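Long-range contact in integral membrane indolylacetylinositol arabinosyltransferase EmbC (Mycolicibacterium smegmatis, PDB 7BVE), which probably transfers arabinose units to build the arabinan polymers of the mycobacterial cell envelope, and binds the antitubercular drug ethambutol: residues A[399-411]-A[438-450]. Residues are numbered along the deposited sequence; the frame is centred on the assembly and turned at random.
Sequences VERGVATSRLLPV and AIGPLKTIVAAHV
Ile-445 drives its side chain into the bend between helices 385-405 and 409-422 of the GT-C-type membrane domain, an example of a helical hairpin turn filled by a neighbouring helix. Residues 399-405 and 440-449 run at 33°, their axes 9.9 Å apart at closest approach, and the elbow that follows Thr-405 supplies the hollow. Ser-406, with positive phi, turns the chain there. A chi1 of -58° sets CG1 of Ile-445 beside the backbone N and CG2 anti to it, which splits the two branches: CD1 ends 3.7 Å from CA of Ser-406 and also meets Gly-402 O, whereas CG2 lies 3.7 Å from CD2 of Leu-408, the two side chains lying alongside each other, pointing opposite ways. Leu-408 CD2 in turn fits among Leu-442, Ile-445 and Val-446, and Leu-442 CD1 bridges it to Val-411 CG1. Toward the start of both segments, Val-403 CG2 rests 3.6 Å from CB of Pro-441, and the two methyls of Val-399 straddle Ala-438 CB. Arg-401 and Thr-405, which take no part in this packing, touch the bound phosphopantetheine, while Asp-238 accepts hydrogen bonds from the backbone N of Leu-408 and Leu-409. At the other end, beside the turn, the His-449 ring comes edge-on, its CE1 3.2 Å from Ser-406 O.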
loop_
_atom_site.group_PDB
_atom_site.type_symbol
_atom_site.label_atom_id
_atom_site.label_comp_id
_atom_site.label_asym_id
_atom_site.label_seq_id
_atom_site.Cartn_x
_atom_site.Cartn_y
_atom_site.Cartn_z
ATOM N N VAL A 399 -32.401 -1.414 -24.315
ATOM C CA VAL A 399 -31.731 -2.035 -25.456
ATOM C C VAL A 399 -32.268 -3.438 -25.699
ATOM O O VAL A 399 -32.551 -3.815 -26.839
ATOM C CB VAL A 399 -30.210 -2.043 -25.235
ATOM C CG1 VAL A 399 -29.516 -2.888 -26.269
ATOM C CG2 VAL A 399 -29.684 -0.656 -25.314
ATOM N N GLU A 400 -32.474 -4.207 -24.628
ATOM C CA GLU A 400 -32.951 -5.578 -24.755
ATOM C C GLU A 400 -34.382 -5.627 -25.274
ATOM O O GLU A 400 -34.772 -6.576 -25.958
ATOM C CB GLU A 400 -32.838 -6.265 -23.397
ATOM C CG GLU A 400 -33.148 -7.727 -23.410
ATOM C CD GLU A 400 -32.102 -8.523 -24.144
ATOM O OE1 GLU A 400 -30.916 -8.138 -24.103
ATOM O OE2 GLU A 400 -32.474 -9.521 -24.792
ATOM N N ARG A 401 -35.175 -4.602 -24.976
ATOM C CA ARG A 401 -36.515 -4.526 -25.542
ATOM C C ARG A 401 -36.485 -4.048 -26.988
ATOM O O ARG A 401 -37.389 -4.362 -27.765
ATOM C CB ARG A 401 -37.365 -3.614 -24.666
ATOM C CG ARG A 401 -38.828 -3.560 -24.979
ATOM C CD ARG A 401 -39.499 -2.798 -23.879
ATOM N NE ARG A 401 -39.429 -3.549 -22.631
ATOM C CZ ARG A 401 -40.364 -4.400 -22.231
ATOM N NH1 ARG A 401 -40.229 -5.055 -21.091
ATOM N NH2 ARG A 401 -41.448 -4.574 -22.962
ATOM N N GLY A 402 -35.455 -3.295 -27.373
ATOM C CA GLY A 402 -35.346 -2.886 -28.764
ATOM C C GLY A 402 -34.950 -4.021 -29.690
ATOM O O GLY A 402 -35.313 -4.026 -30.865
ATOM N N VAL A 403 -34.202 -4.994 -29.175
ATOM C CA VAL A 403 -33.762 -6.126 -29.986
ATOM C C VAL A 403 -34.928 -7.064 -30.266
ATOM O O VAL A 403 -35.101 -7.556 -31.385
ATOM C CB VAL A 403 -32.613 -6.863 -29.280
ATOM C CG1 VAL A 403 -32.177 -8.068 -30.064
ATOM C CG2 VAL A 403 -31.469 -5.944 -29.084
ATOM N N ALA A 404 -35.748 -7.315 -29.244
ATOM C CA ALA A 404 -36.832 -8.285 -29.344
ATOM C C ALA A 404 -37.921 -7.811 -30.295
ATOM O O ALA A 404 -38.254 -8.495 -31.266
ATOM C CB ALA A 404 -37.407 -8.547 -27.956
ATOM N N THR A 405 -38.482 -6.634 -30.041
ATOM C CA THR A 405 -39.563 -6.130 -30.874
ATOM C C THR A 405 -39.091 -5.540 -32.194
ATOM O O THR A 405 -39.940 -5.222 -33.032
ATOM C CB THR A 405 -40.366 -5.075 -30.118
ATOM O OG1 THR A 405 -39.496 -4.017 -29.709
ATOM C CG2 THR A 405 -41.017 -5.682 -28.905
ATOM N N SER A 406 -37.775 -5.385 -32.379
ATOM C CA SER A 406 -37.143 -4.827 -33.581
ATOM C C SER A 406 -37.630 -3.405 -33.869
ATOM O O SER A 406 -38.216 -3.115 -34.909
ATOM C CB SER A 406 -37.339 -5.745 -34.792
ATOM O OG SER A 406 -36.708 -5.213 -35.940
ATOM N N ARG A 407 -37.370 -2.516 -32.912
ATOM C CA ARG A 407 -37.794 -1.126 -32.966
ATOM C C ARG A 407 -36.671 -0.242 -32.450
ATOM O O ARG A 407 -35.850 -0.678 -31.644
ATOM C CB ARG A 407 -39.068 -0.906 -32.153
ATOM C CG ARG A 407 -40.311 -1.453 -32.812
ATOM C CD ARG A 407 -41.531 -1.320 -31.940
ATOM N NE ARG A 407 -42.729 -1.700 -32.674
ATOM C CZ ARG A 407 -43.943 -1.757 -32.146
ATOM N NH1 ARG A 407 -44.124 -1.478 -30.866
ATOM N NH2 ARG A 407 -44.975 -2.102 -32.899
ATOM N N LEU A 408 -36.642 1.005 -32.914
ATOM C CA LEU A 408 -35.527 1.909 -32.648
ATOM C C LEU A 408 -35.776 2.900 -31.525
ATOM O O LEU A 408 -34.811 3.456 -30.987
ATOM C CB LEU A 408 -35.171 2.697 -33.905
ATOM C CG LEU A 408 -34.461 1.938 -35.005
ATOM C CD1 LEU A 408 -34.370 2.807 -36.210
ATOM C CD2 LEU A 408 -33.089 1.614 -34.515
ATOM N N LEU A 409 -37.036 3.157 -31.179
ATOM C CA LEU A 409 -37.323 4.112 -30.114
ATOM C C LEU A 409 -36.805 3.697 -28.734
ATOM O O LEU A 409 -36.264 4.577 -28.043
ATOM C CB LEU A 409 -38.826 4.422 -30.080
ATOM C CG LEU A 409 -39.282 5.434 -29.029
ATOM C CD1 LEU A 409 -38.701 6.795 -29.299
ATOM C CD2 LEU A 409 -40.773 5.507 -28.988
ATOM N N PRO A 410 -36.906 2.438 -28.264
ATOM C CA PRO A 410 -36.223 2.116 -27.002
ATOM C C PRO A 410 -34.706 2.173 -27.077
ATOM O O PRO A 410 -34.065 2.420 -26.052
ATOM C CB PRO A 410 -36.733 0.710 -26.672
ATOM C CG PRO A 410 -37.246 0.187 -27.899
ATOM C CD PRO A 410 -37.808 1.328 -28.630
ATOM N N VAL A 411 -34.112 2.029 -28.257
ATOM C CA VAL A 411 -32.672 2.227 -28.383
ATOM C C VAL A 411 -32.319 3.708 -28.237
ATOM O O VAL A 411 -31.321 4.065 -27.594
ATOM C CB VAL A 411 -32.184 1.638 -29.718
ATOM C CG1 VAL A 411 -30.709 1.869 -29.909
ATOM C CG2 VAL A 411 -32.488 0.158 -29.774
ATOM N N ALA A 438 -24.418 -2.153 -27.103
ATOM C CA ALA A 438 -25.600 -1.820 -27.885
ATOM C C ALA A 438 -25.277 -1.285 -29.278
ATOM O O ALA A 438 -26.066 -0.505 -29.824
ATOM C CB ALA A 438 -26.446 -0.804 -27.121
ATOM N N ILE A 439 -24.151 -1.666 -29.870
ATOM C CA ILE A 439 -23.801 -1.240 -31.227
ATOM C C ILE A 439 -24.168 -2.298 -32.259
ATOM O O ILE A 439 -24.792 -1.988 -33.274
ATOM C CB ILE A 439 -22.307 -0.857 -31.311
ATOM C CG1 ILE A 439 -22.037 0.400 -30.491
ATOM C CG2 ILE A 439 -21.882 -0.611 -32.744
ATOM C CD1 ILE A 439 -20.584 0.760 -30.394
ATOM N N GLY A 440 -23.779 -3.546 -32.021
ATOM C CA GLY A 440 -24.208 -4.679 -32.819
ATOM C C GLY A 440 -25.712 -4.848 -32.992
ATOM O O GLY A 440 -26.207 -5.018 -34.113
ATOM N N PRO A 441 -26.467 -4.841 -31.880
ATOM C CA PRO A 441 -27.937 -4.782 -31.993
ATOM C C PRO A 441 -28.491 -3.607 -32.782
ATOM O O PRO A 441 -29.447 -3.788 -33.544
ATOM C CB PRO A 441 -28.368 -4.726 -30.525
ATOM C CG PRO A 441 -27.353 -5.509 -29.829
ATOM C CD PRO A 441 -26.062 -5.228 -30.511
ATOM N N LEU A 442 -27.917 -2.409 -32.622
ATOM C CA LEU A 442 -28.371 -1.255 -33.390
ATOM C C LEU A 442 -28.111 -1.444 -34.878
ATOM O O LEU A 442 -28.933 -1.047 -35.708
ATOM C CB LEU A 442 -27.688 0.011 -32.879
ATOM C CG LEU A 442 -28.009 1.335 -33.579
ATOM C CD1 LEU A 442 -29.485 1.648 -33.503
ATOM C CD2 LEU A 442 -27.190 2.476 -32.988
ATOM N N LYS A 443 -26.996 -2.088 -35.228
ATOM C CA LYS A 443 -26.722 -2.408 -36.625
ATOM C C LYS A 443 -27.732 -3.404 -37.168
ATOM O O LYS A 443 -28.206 -3.260 -38.302
ATOM C CB LYS A 443 -25.309 -2.965 -36.767
ATOM C CG LYS A 443 -24.922 -3.273 -38.194
ATOM C CD LYS A 443 -23.505 -3.786 -38.300
ATOM C CE LYS A 443 -23.413 -5.214 -37.810
ATOM N NZ LYS A 443 -24.114 -6.152 -38.724
ATOM N N THR A 444 -28.102 -4.395 -36.351
ATOM C CA THR A 444 -29.071 -5.400 -36.781
ATOM C C THR A 444 -30.454 -4.795 -36.996
ATOM O O THR A 444 -31.148 -5.156 -37.952
ATOM C CB THR A 444 -29.134 -6.525 -35.749
ATOM O OG1 THR A 444 -27.811 -7.003 -35.486
ATOM C CG2 THR A 444 -29.961 -7.684 -36.267
ATOM N N ILE A 445 -30.852 -3.850 -36.145
ATOM C CA ILE A 445 -32.165 -3.223 -36.290
ATOM C C ILE A 445 -32.178 -2.231 -37.448
ATOM O O ILE A 445 -33.156 -2.158 -38.199
ATOM C CB ILE A 445 -32.593 -2.560 -34.968
ATOM C CG1 ILE A 445 -32.626 -3.585 -33.845
ATOM C CG2 ILE A 445 -33.955 -1.953 -35.081
ATOM C CD1 ILE A 445 -33.485 -4.774 -34.133
ATOM N N VAL A 446 -31.100 -1.461 -37.628
ATOM C CA VAL A 446 -31.070 -0.459 -38.691
ATOM C C VAL A 446 -30.994 -1.124 -40.061
ATOM O O VAL A 446 -31.664 -0.693 -41.007
ATOM C CB VAL A 446 -29.912 0.530 -38.446
ATOM C CG1 VAL A 446 -29.647 1.396 -39.655
ATOM C CG2 VAL A 446 -30.252 1.444 -37.297
ATOM N N ALA A 447 -30.252 -2.230 -40.176
ATOM C CA ALA A 447 -30.108 -2.904 -41.461
ATOM C C ALA A 447 -31.376 -3.608 -41.930
ATOM O O ALA A 447 -31.432 -4.021 -43.091
ATOM C CB ALA A 447 -28.963 -3.911 -41.385
ATOM N N ALA A 448 -32.387 -3.749 -41.075
ATOM C CA ALA A 448 -33.655 -4.355 -41.460
ATOM C C ALA A 448 -34.689 -3.346 -41.934
ATOM O O ALA A 448 -35.522 -3.684 -42.780
ATOM C CB ALA A 448 -34.238 -5.149 -40.290
ATOM N N HIS A 449 -34.660 -2.121 -41.415
ATOM C CA HIS A 449 -35.649 -1.104 -41.738
ATOM C C HIS A 449 -35.218 -0.174 -42.857
ATOM O O HIS A 449 -36.025 0.650 -43.293
ATOM C CB HIS A 449 -35.957 -0.251 -40.505
ATOM C CG HIS A 449 -36.689 -0.980 -39.425
ATOM N ND1 HIS A 449 -36.862 -0.454 -38.164
ATOM C CD2 HIS A 449 -37.304 -2.185 -39.419
ATOM C CE1 HIS A 449 -37.546 -1.308 -37.425
ATOM N NE2 HIS A 449 -37.826 -2.367 -38.162
ATOM N N VAL A 450 -33.974 -0.277 -43.331
ATOM C CA VAL A 450 -33.427 0.732 -44.229
ATOM C C VAL A 450 -33.981 0.591 -45.642
ATOM O O VAL A 450 -33.881 1.520 -46.448
ATOM C CB VAL A 450 -31.884 0.652 -44.204
ATOM C CG1 VAL A 450 -31.387 -0.541 -44.989
ATOM C CG2 VAL A 450 -31.245 1.948 -44.667
#